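Local coordinates for protein major centromere autoantigen B (Homo sapiens, PDB 1HLV) that binds the CENP-B box of centromeric DNA through an amino-terminal region with helix-turn-helix folds, and introduces kinks into that DNA, at a contact of chain A with DNA. Numbering follows the deposited sequence.

Site 1: a contact of chain A with DNA. Residues 72-74, 119-122, 125, 129. With nucleotides of chain B.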
loop_
_atom_site.group_PDB
_atom_site.type_symbol
_atom_site.label_atom_id
_atom_site.label_comp_id
_atom_site.label_asym_id
_atom_site.label_seq_id
_atom_site.Cartn_x
_atom_site.Cartn_y
_atom_site.Cartn_z
ATOM N N SER A 72 -2.765 5.647 7.444
ATOM C CA SER A 72 -2.968 5.775 8.877
ATOM C C SER A 72 -3.037 7.264 9.132
ATOM O O SER A 72 -2.372 8.032 8.446
ATOM C CB SER A 72 -1.780 5.187 9.636
ATOM O OG SER A 72 -1.602 5.825 10.893
ATOM N N PRO A 73 -3.847 7.698 10.112
ATOM C CA PRO A 73 -3.908 9.142 10.364
ATOM C C PRO A 73 -2.545 9.686 10.823
ATOM O O PRO A 73 -2.343 10.902 10.875
ATOM C CB PRO A 73 -5.009 9.273 11.427
ATOM C CG PRO A 73 -4.936 7.962 12.161
ATOM C CD PRO A 73 -4.723 6.953 11.036
ATOM N N TYR A 74 -1.612 8.784 11.131
ATOM C CA TYR A 74 -0.265 9.175 11.559
ATOM C C TYR A 74 0.715 8.988 10.418
ATOM O O TYR A 74 1.936 8.890 10.638
ATOM C CB TYR A 74 0.195 8.323 12.745
ATOM C CG TYR A 74 -0.804 8.271 13.872
ATOM C CD1 TYR A 74 -1.248 7.052 14.380
ATOM C CD2 TYR A 74 -1.325 9.441 14.412
ATOM C CE1 TYR A 74 -2.187 7.002 15.396
ATOM C CE2 TYR A 74 -2.260 9.404 15.425
ATOM C CZ TYR A 74 -2.687 8.186 15.918
ATOM O OH TYR A 74 -3.595 8.168 16.946
ATOM N N SER A 119 0.436 2.860 20.127
ATOM C CA SER A 119 -0.369 1.733 20.588
ATOM C C SER A 119 0.003 0.389 19.954
ATOM O O SER A 119 0.549 0.333 18.854
ATOM C CB SER A 119 -1.855 2.001 20.318
ATOM O OG SER A 119 -2.217 1.680 18.981
ATOM N N ASN A 120 -0.315 -0.696 20.656
ATOM C CA ASN A 120 -0.019 -2.032 20.158
ATOM C C ASN A 120 -0.682 -2.221 18.796
ATOM O O ASN A 120 -0.068 -2.747 17.872
ATOM C CB ASN A 120 -0.527 -3.112 21.126
ATOM C CG ASN A 120 0.127 -3.034 22.492
ATOM O OD1 ASN A 120 1.280 -2.633 22.624
ATOM N ND2 ASN A 120 -0.607 -3.439 23.517
ATOM N N GLY A 121 -1.935 -1.792 18.687
ATOM C CA GLY A 121 -2.657 -1.928 17.436
ATOM C C GLY A 121 -1.949 -1.212 16.304
ATOM O O GLY A 121 -1.726 -1.769 15.229
ATOM N N TRP A 122 -1.588 0.038 16.555
ATOM C CA TRP A 122 -0.897 0.832 15.562
ATOM C C TRP A 122 0.430 0.200 15.154
ATOM O O TRP A 122 0.731 0.088 13.961
ATOM C CB TRP A 122 -0.619 2.241 16.091
ATOM C CG TRP A 122 0.350 2.958 15.214
ATOM C CD1 TRP A 122 0.086 3.561 14.018
ATOM C CD2 TRP A 122 1.769 3.014 15.388
ATOM N NE1 TRP A 122 1.254 3.979 13.433
ATOM C CE2 TRP A 122 2.303 3.655 14.249
ATOM C CE3 TRP A 122 2.644 2.578 16.394
ATOM C CZ2 TRP A 122 3.671 3.870 14.084
ATOM C CZ3 TRP A 122 4.011 2.793 16.230
ATOM C CH2 TRP A 122 4.509 3.432 15.083
ATOM N N ARG A 125 -0.103 -3.042 13.129
ATOM C CA ARG A 125 -0.551 -2.684 11.786
ATOM C C ARG A 125 0.572 -2.081 10.962
ATOM O O ARG A 125 0.714 -2.389 9.785
ATOM C CB ARG A 125 -1.696 -1.698 11.855
ATOM C CG ARG A 125 -3.035 -2.344 11.943
ATOM C CD ARG A 125 -4.063 -1.312 12.326
ATOM N NE ARG A 125 -4.876 -1.851 13.393
ATOM C CZ ARG A 125 -4.981 -1.320 14.601
ATOM N NH1 ARG A 125 -4.330 -0.204 14.918
ATOM N NH2 ARG A 125 -5.717 -1.944 15.505
ATOM N N ARG A 129 1.630 -3.440 7.672
ATOM C CA ARG A 129 1.275 -2.508 6.599
ATOM C C ARG A 129 2.502 -2.263 5.740
ATOM O O ARG A 129 2.677 -2.879 4.686
ATOM C CB ARG A 129 0.813 -1.170 7.187
ATOM C CG ARG A 129 0.570 -0.052 6.179
ATOM C CD ARG A 129 0.396 1.274 6.904
ATOM N NE ARG A 129 -0.555 1.166 8.008
ATOM C CZ ARG A 129 -0.338 1.657 9.224
ATOM N NH1 ARG A 129 0.795 2.286 9.475
ATOM N NH2 ARG A 129 -1.236 1.512 10.191
ATOM P P DA B 14 -4.296 -0.793 7.752
ATOM O OP1 DA B 14 -3.097 -0.578 6.905
ATOM O OP2 DA B 14 -4.406 -2.025 8.574
ATOM O "O5'" DA B 14 -4.439 0.478 8.699
ATOM C "C5'" DA B 14 -4.747 1.747 8.120
ATOM C "C4'" DA B 14 -5.516 2.609 9.090
ATOM O "O4'" DA B 14 -6.929 2.282 9.035
ATOM C "C3'" DA B 14 -5.073 2.398 10.528
ATOM O "O3'" DA B 14 -4.414 3.495 11.109
ATOM C "C2'" DA B 14 -6.342 2.144 11.315
ATOM C "C1'" DA B 14 -7.497 2.219 10.337
ATOM N N9 DA B 14 -8.219 0.949 10.445
ATOM C C8 DA B 14 -7.815 -0.253 9.920
ATOM N N7 DA B 14 -8.611 -1.250 10.211
ATOM C C5 DA B 14 -9.616 -0.667 10.964
ATOM C C6 DA B 14 -10.773 -1.195 11.558
ATOM N N6 DA B 14 -11.132 -2.477 11.466
ATOM N N1 DA B 14 -11.564 -0.350 12.251
ATOM C C2 DA B 14 -11.210 0.938 12.325
ATOM N N3 DA B 14 -10.154 1.557 11.797
ATOM C C4 DA B 14 -9.388 0.688 11.118
ATOM P P DC B 15 -3.665 3.270 12.507
ATOM O OP1 DC B 15 -2.679 4.362 12.693
ATOM O OP2 DC B 15 -3.211 1.854 12.533
ATOM O "O5'" DC B 15 -4.845 3.413 13.552
ATOM C "C5'" DC B 15 -5.702 4.540 13.511
ATOM C "C4'" DC B 15 -6.566 4.557 14.744
ATOM O "O4'" DC B 15 -7.730 3.718 14.517
ATOM C "C3'" DC B 15 -5.818 3.964 15.933
ATOM O "O3'" DC B 15 -5.562 4.875 16.987
ATOM C "C2'" DC B 15 -6.679 2.814 16.417
ATOM C "C1'" DC B 15 -7.982 2.894 15.638
ATOM N N1 DC B 15 -8.302 1.547 15.145
ATOM C C2 DC B 15 -9.402 0.865 15.676
ATOM O O2 DC B 15 -10.153 1.459 16.455
ATOM N N3 DC B 15 -9.619 -0.423 15.317
ATOM C C4 DC B 15 -8.802 -1.015 14.439
ATOM N N4 DC B 15 -9.032 -2.294 14.127
ATOM C C5 DC B 15 -7.708 -0.322 13.841
ATOM C C6 DC B 15 -7.500 0.945 14.215
ATOM P P DG B 16 -4.383 4.535 18.022
ATOM O OP1 DG B 16 -3.592 5.759 18.292
ATOM O OP2 DG B 16 -3.695 3.323 17.509
ATOM O "O5'" DG B 16 -5.186 4.122 19.329
ATOM C "C5'" DG B 16 -6.324 4.876 19.741
ATOM C "C4'" DG B 16 -7.046 4.150 20.846
ATOM O "O4'" DG B 16 -7.625 2.931 20.318
ATOM C "C3'" DG B 16 -6.130 3.725 21.991
ATOM O "O3'" DG B 16 -6.861 3.791 23.220
ATOM C "C2'" DG B 16 -5.772 2.294 21.632
ATOM C "C1'" DG B 16 -7.032 1.797 20.932
ATOM N N9 DG B 16 -6.796 0.810 19.885
ATOM C C8 DG B 16 -5.731 0.755 19.017
ATOM N N7 DG B 16 -5.809 -0.241 18.177
ATOM C C5 DG B 16 -6.991 -0.885 18.515
ATOM C C6 DG B 16 -7.603 -2.044 17.961
ATOM O O6 DG B 16 -7.203 -2.762 17.041
ATOM N N1 DG B 16 -8.799 -2.347 18.602
ATOM C C2 DG B 16 -9.333 -1.640 19.649
ATOM N N2 DG B 16 -10.490 -2.090 20.131
ATOM N N3 DG B 16 -8.771 -0.568 20.181
ATOM C C4 DG B 16 -7.610 -0.249 19.568
ATOM P P DG B 17 -6.091 4.099 24.598
ATOM O OP1 DG B 17 -7.007 4.953 25.398
ATOM O OP2 DG B 17 -4.699 4.547 24.337
ATOM O "O5'" DG B 17 -5.981 2.669 25.277
ATOM C "C5'" DG B 17 -7.142 1.880 25.500
ATOM C "C4'" DG B 17 -6.750 0.427 25.619
ATOM O "O4'" DG B 17 -6.610 -0.189 24.317
ATOM C "C3'" DG B 17 -5.413 0.199 26.334
ATOM O "O3'" DG B 17 -5.518 -0.967 27.145
ATOM C "C2'" DG B 17 -4.469 -0.121 25.193
ATOM C "C1'" DG B 17 -5.415 -0.941 24.349
ATOM N N9 DG B 17 -5.012 -1.257 22.986
ATOM C C8 DG B 17 -3.981 -0.716 22.256
ATOM N N7 DG B 17 -3.841 -1.271 21.084
ATOM C C5 DG B 17 -4.854 -2.220 21.035
ATOM C C6 DG B 17 -5.196 -3.144 20.020
ATOM O O6 DG B 17 -4.656 -3.317 18.922
ATOM N N1 DG B 17 -6.289 -3.922 20.386
ATOM C C2 DG B 17 -6.966 -3.825 21.578
ATOM N N2 DG B 17 -8.009 -4.658 21.744
ATOM N N3 DG B 17 -6.649 -2.973 22.535
ATOM C C4 DG B 17 -5.591 -2.209 22.196
HETATM O O HOH W 1 -7.090 -3.912 12.583
#
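The second helix-turn-helix module of CENP-B, related to the Tc5 transposase DNA-binding domain, presents helix 120-129 as the recognition helix in the major groove. Base readout comes from its amino-terminal turn and from Arg125. The backbone N-H of Gly121 points at N7 on the Hoogsteen edge of DG17 of chain B, with Gly121 N 3.1 Å from that N7 and 155° at the hydrogen. A chi3 of -133° turns the Arg125 guanidinium toward the bases, where it leans across the C5 edge of DC15 of chain B, its plane tilted from that of the base, with Gly121 O toward the rim of its other face. Its edge is directed at the next base, where Arg125 NH2 hydrogen-bonds N7 of DG16 of chain B at 3.2 Å in the guanidinium plane. A water joins Arg125 NE to the exocyclic amine N4 of DC15, so one side chain addresses two successive bases.

Backbone contacts follow the same strand. Ser119, just ahead of the helix, holds its hydroxyl in the crowded position between backbone N and carbonyl carbon (chi1 83°). From there Ser119 OG donates to OP2 of DG16 at 2.7 Å and accepts from Trp122 N at 3.0 Å, capping the helix while gripping the phosphate. The other oxygen of that phosphate, OP1 of DG16, is met by the phenol tip of Tyr74, OH lying 2.8 Å away. Ser72 repeats the logic of Ser119: Ser72 OG bonds OP1 of DC15 at 2.6 Å and also accepts the N-H of Tyr74, which probably helps to orient it. Pro73 packs CG over the centre of one face of the Tyr74 ring and lays CD alongside the DC15 sugar. Arg129 spans two phosphates with one guanidinium edge. Arg129 NE bonds OP1 of DA14 at 3.3 Å, almost in plane, while NH2 makes a charge contact with OP2 of DC15, toward which Arg125 NH1 also makes a weak bond.

Site 2: a contact of chain A with DNA. Residues 7, 10, 13, 67-70. With nucleotides of chain B; nucleotides of chain C.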
loop_
_atom_site.group_PDB
_atom_site.type_symbol
_atom_site.label_atom_id
_atom_site.label_comp_id
_atom_site.label_asym_id
_atom_site.label_seq_id
_atom_site.Cartn_x
_atom_site.Cartn_y
_atom_site.Cartn_z
ATOM N N GLN A 7 -13.173 -6.998 -4.677
ATOM C CA GLN A 7 -11.996 -6.174 -4.425
ATOM C C GLN A 7 -10.777 -6.910 -4.985
ATOM O O GLN A 7 -10.650 -8.125 -4.839
ATOM C CB GLN A 7 -11.825 -5.910 -2.924
ATOM C CG GLN A 7 -12.581 -4.682 -2.395
ATOM C CD GLN A 7 -11.872 -3.365 -2.697
ATOM O OE1 GLN A 7 -10.812 -3.339 -3.337
ATOM N NE2 GLN A 7 -12.456 -2.262 -2.233
ATOM N N PHE A 10 -3.340 -5.196 -5.351
ATOM C CA PHE A 10 -2.553 -4.311 -6.179
ATOM C C PHE A 10 -1.833 -5.092 -7.261
ATOM O O PHE A 10 -1.667 -4.594 -8.375
ATOM C CB PHE A 10 -1.585 -3.496 -5.320
ATOM C CG PHE A 10 -2.255 -2.361 -4.608
ATOM C CD1 PHE A 10 -2.366 -2.350 -3.225
ATOM C CD2 PHE A 10 -2.831 -1.319 -5.335
ATOM C CE1 PHE A 10 -3.043 -1.318 -2.571
ATOM C CE2 PHE A 10 -3.512 -0.282 -4.690
ATOM C CZ PHE A 10 -3.617 -0.283 -3.308
ATOM N N LYS A 13 -4.473 -5.718 -10.050
ATOM C CA LYS A 13 -4.778 -4.511 -10.806
ATOM C C LYS A 13 -3.566 -4.133 -11.651
ATOM O O LYS A 13 -3.699 -3.598 -12.743
ATOM C CB LYS A 13 -5.182 -3.369 -9.862
ATOM C CG LYS A 13 -6.627 -3.501 -9.376
ATOM C CD LYS A 13 -7.020 -2.460 -8.327
ATOM C CE LYS A 13 -6.304 -2.708 -6.997
ATOM N NZ LYS A 13 -6.909 -1.934 -5.876
ATOM N N LYS A 67 -5.082 -4.451 -0.971
ATOM C CA LYS A 67 -6.023 -4.070 -2.020
ATOM C C LYS A 67 -6.292 -2.566 -2.019
ATOM O O LYS A 67 -6.532 -1.955 -3.065
ATOM C CB LYS A 67 -7.338 -4.826 -1.823
ATOM C CG LYS A 67 -7.152 -6.327 -1.827
ATOM C CD LYS A 67 -8.425 -7.068 -1.504
ATOM C CE LYS A 67 -8.147 -8.566 -1.463
ATOM N NZ LYS A 67 -9.291 -9.334 -0.906
ATOM N N THR A 68 -6.218 -1.980 -0.832
ATOM C CA THR A 68 -6.486 -0.568 -0.626
ATOM C C THR A 68 -5.275 0.244 -0.169
ATOM O O THR A 68 -4.486 -0.196 0.676
ATOM C CB THR A 68 -7.584 -0.437 0.414
ATOM O OG1 THR A 68 -8.826 -0.830 -0.180
ATOM C CG2 THR A 68 -7.671 0.959 0.947
ATOM N N ASN A 69 -5.126 1.439 -0.723
ATOM C CA ASN A 69 -4.014 2.282 -0.314
ATOM C C ASN A 69 -4.445 3.168 0.860
ATOM O O ASN A 69 -4.117 4.356 0.918
ATOM C CB ASN A 69 -3.527 3.162 -1.462
ATOM C CG ASN A 69 -2.264 3.919 -1.102
ATOM O OD1 ASN A 69 -1.948 4.951 -1.700
ATOM N ND2 ASN A 69 -1.531 3.405 -0.112
ATOM N N LYS A 70 -5.188 2.584 1.792
ATOM C CA LYS A 70 -5.640 3.322 2.960
ATOM C C LYS A 70 -4.433 3.748 3.794
ATOM O O LYS A 70 -3.471 3.000 3.940
ATOM C CB LYS A 70 -6.587 2.464 3.796
ATOM C CG LYS A 70 -7.116 3.188 5.019
ATOM C CD LYS A 70 -8.539 2.782 5.338
ATOM C CE LYS A 70 -8.865 3.165 6.759
ATOM N NZ LYS A 70 -9.405 4.548 6.814
ATOM P P DA B 12 -13.422 -6.641 2.271
ATOM O OP1 DA B 12 -13.613 -7.602 1.167
ATOM O OP2 DA B 12 -13.688 -7.067 3.672
ATOM O "O5'" DA B 12 -11.936 -6.091 2.183
ATOM C "C5'" DA B 12 -11.498 -5.433 1.002
ATOM C "C4'" DA B 12 -10.552 -4.310 1.344
ATOM O "O4'" DA B 12 -11.257 -3.204 1.953
ATOM C "C3'" DA B 12 -9.444 -4.691 2.314
ATOM O "O3'" DA B 12 -8.272 -4.003 1.900
ATOM C "C2'" DA B 12 -9.954 -4.169 3.649
ATOM C "C1'" DA B 12 -10.734 -2.925 3.245
ATOM N N9 DA B 12 -11.870 -2.576 4.103
ATOM C C8 DA B 12 -12.899 -3.401 4.506
ATOM N N7 DA B 12 -13.829 -2.786 5.195
ATOM C C5 DA B 12 -13.379 -1.473 5.268
ATOM C C6 DA B 12 -13.935 -0.314 5.839
ATOM N N6 DA B 12 -15.118 -0.290 6.452
ATOM N N1 DA B 12 -13.231 0.836 5.746
ATOM C C2 DA B 12 -12.052 0.810 5.109
ATOM N N3 DA B 12 -11.433 -0.214 4.515
ATOM C C4 DA B 12 -12.159 -1.336 4.627
ATOM P P DA B 13 -6.886 -4.290 2.632
ATOM O OP1 DA B 13 -5.787 -3.883 1.714
ATOM O OP2 DA B 13 -6.938 -5.674 3.167
ATOM O "O5'" DA B 13 -6.913 -3.295 3.868
ATOM C "C5'" DA B 13 -6.861 -1.898 3.660
ATOM C "C4'" DA B 13 -6.962 -1.173 4.979
ATOM O "O4'" DA B 13 -8.330 -1.152 5.454
ATOM C "C3'" DA B 13 -6.122 -1.751 6.125
ATOM O "O3'" DA B 13 -5.617 -0.647 6.860
ATOM C "C2'" DA B 13 -7.158 -2.440 6.993
ATOM C "C1'" DA B 13 -8.308 -1.463 6.835
ATOM N N9 DA B 13 -9.636 -1.926 7.235
ATOM C C8 DA B 13 -10.193 -3.177 7.122
ATOM N N7 DA B 13 -11.410 -3.259 7.617
ATOM C C5 DA B 13 -11.666 -1.976 8.086
ATOM C C6 DA B 13 -12.778 -1.408 8.735
ATOM N N6 DA B 13 -13.873 -2.097 9.073
ATOM N N1 DA B 13 -12.722 -0.096 9.043
ATOM C C2 DA B 13 -11.609 0.586 8.738
ATOM N N3 DA B 13 -10.494 0.159 8.151
ATOM C C4 DA B 13 -10.589 -1.144 7.843
ATOM P P DC C 12 -9.018 8.184 1.341
ATOM O OP1 DC C 12 -7.866 8.640 2.156
ATOM O OP2 DC C 12 -9.698 9.145 0.431
ATOM O "O5'" DC C 12 -8.553 6.952 0.451
ATOM C "C5'" DC C 12 -7.978 5.796 1.044
ATOM C "C4'" DC C 12 -8.388 4.556 0.286
ATOM O "O4'" DC C 12 -9.759 4.202 0.586
ATOM C "C3'" DC C 12 -8.299 4.651 -1.237
ATOM O "O3'" DC C 12 -7.778 3.420 -1.740
ATOM C "C2'" DC C 12 -9.744 4.854 -1.667
ATOM C "C1'" DC C 12 -10.515 4.078 -0.610
ATOM N N1 DC C 12 -11.865 4.583 -0.321
ATOM C C2 DC C 12 -12.948 3.702 -0.393
ATOM O O2 DC C 12 -12.748 2.543 -0.773
ATOM N N3 DC C 12 -14.182 4.140 -0.051
ATOM C C4 DC C 12 -14.356 5.406 0.336
ATOM N N4 DC C 12 -15.586 5.787 0.707
ATOM C C5 DC C 12 -13.278 6.337 0.376
ATOM C C6 DC C 12 -12.060 5.887 0.044
ATOM P P DA C 13 -7.540 3.237 -3.313
ATOM O OP1 DA C 13 -6.422 2.284 -3.506
ATOM O OP2 DA C 13 -7.447 4.600 -3.898
ATOM O "O5'" DA C 13 -8.891 2.553 -3.800
ATOM C "C5'" DA C 13 -9.221 1.231 -3.391
ATOM C "C4'" DA C 13 -10.513 0.786 -4.039
ATOM O "O4'" DA C 13 -11.634 1.554 -3.540
ATOM C "C3'" DA C 13 -10.580 0.909 -5.564
ATOM O "O3'" DA C 13 -11.467 -0.109 -6.014
ATOM C "C2'" DA C 13 -11.292 2.232 -5.755
ATOM C "C1'" DA C 13 -12.319 2.148 -4.642
ATOM N N9 DA C 13 -12.872 3.423 -4.195
ATOM C C8 DA C 13 -12.264 4.659 -4.151
ATOM N N7 DA C 13 -13.039 5.614 -3.689
ATOM C C5 DA C 13 -14.238 4.964 -3.417
ATOM C C6 DA C 13 -15.469 5.422 -2.908
ATOM N N6 DA C 13 -15.701 6.701 -2.571
ATOM N N1 DA C 13 -16.466 4.511 -2.756
ATOM C C2 DA C 13 -16.223 3.236 -3.095
ATOM N N3 DA C 13 -15.105 2.687 -3.583
ATOM C C4 DA C 13 -14.145 3.614 -3.721
ATOM P P DA C 14 -11.099 -1.010 -7.283
ATOM O OP1 DA C 14 -10.048 -1.979 -6.896
ATOM O OP2 DA C 14 -10.876 -0.101 -8.441
ATOM O "O5'" DA C 14 -12.466 -1.797 -7.508
ATOM C "C5'" DA C 14 -13.024 -2.581 -6.460
ATOM C "C4'" DA C 14 -14.517 -2.725 -6.634
ATOM O "O4'" DA C 14 -15.216 -1.508 -6.302
ATOM C "C3'" DA C 14 -14.992 -3.095 -8.031
ATOM O "O3'" DA C 14 -16.185 -3.859 -7.851
ATOM C "C2'" DA C 14 -15.299 -1.737 -8.640
ATOM C "C1'" DA C 14 -15.890 -0.992 -7.449
ATOM N N9 DA C 14 -15.699 0.457 -7.424
ATOM C C8 DA C 14 -14.563 1.162 -7.740
ATOM N N7 DA C 14 -14.639 2.439 -7.452
ATOM C C5 DA C 14 -15.922 2.589 -6.944
ATOM C C6 DA C 14 -16.605 3.697 -6.423
ATOM N N6 DA C 14 -16.049 4.901 -6.280
ATOM N N1 DA C 14 -17.888 3.520 -6.028
ATOM C C2 DA C 14 -18.423 2.297 -6.127
ATOM N N3 DA C 14 -17.869 1.169 -6.571
ATOM C C4 DA C 14 -16.603 1.387 -6.969
HETATM O O HOH W 2 -11.562 0.450 0.879
HETATM O O HOH W 3 -6.636 0.983 -6.172
#
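Loop 67-70, which belongs to the connection between 3-10 helix 60-64 and helix 75-88, lies along the minor groove between the two DNA strands, flanked by helix 10-22 and the segment that precedes it. Its main chain does much of the gripping. Successive amides converge on one phosphate oxygen of chain B: Lys67 N is 2.8 Å from OP1 of DA13, nearly straight at 177°, and Thr68 N is 3.2 Å from the same atom. Asn69 N turns to the other strand and donates to OP1 of DA13 of chain C at 3.2 Å, so adjoining peptide units tie both backbones.

Thr68 sits wedged between them. Its CB packs on C5' of DA13 of chain B, while the methyl CG2, anti to the backbone N, rests against the deoxyribose of DC12 of chain C at C4', 3.7 Å away. The hydroxyl OG1 reaches the minor-groove edge of that cytosine, its O2, through a water. Lys70 slides its aliphatic chain alongside the sugar of DA13 of chain B, and CE comes 3.7 Å from N3 on the minor-groove edge of that adenine, a van der Waals approach and not a hydrogen bond.

Helix 10-22 supports the loop. Phe10, at its start, carries the carbonyl oxygen Lys67 O over one face toward the rim, with Thr68 O and Asn69 N at its edge. Lys13 both supports the loop and touches DNA: NZ donates to Lys67 O at 2.8 Å in the carbonyl plane (150° at the oxygen). The same NZ makes a weak bond, also a salt bridge, to OP1 of DA14 of chain C and shares a water with OP1 of DA13 of chain C. Gln7 packs directly on DNA, its bend (chi2 -79°) carrying it from C5' of DA12 of chain B across to the sugars of DA13 and DA14 of chain C. The site clamps the minor groove largely through backbone and sugar shape, and probably anchors the connection between the two DNA-binding modules.

The C-alpha centres of site 1 and site 2 lie about 18 Å apart, and no protein residue belongs to both. They are nevertheless continuous: Lys70 of site 2 and Ser72 of site 1 stand two positions apart in the connection leading to helix 75-88, and the chain B nucleotides run from DA12 and DA13 in site 2 directly into DA14 to DG17 in site 1. The protein therefore passes from a minor-groove hold on both strands to major-groove reading of one. Such coupling of neighbouring grooves probably fixes how the modules are spaced and may help to shape the kinked DNA.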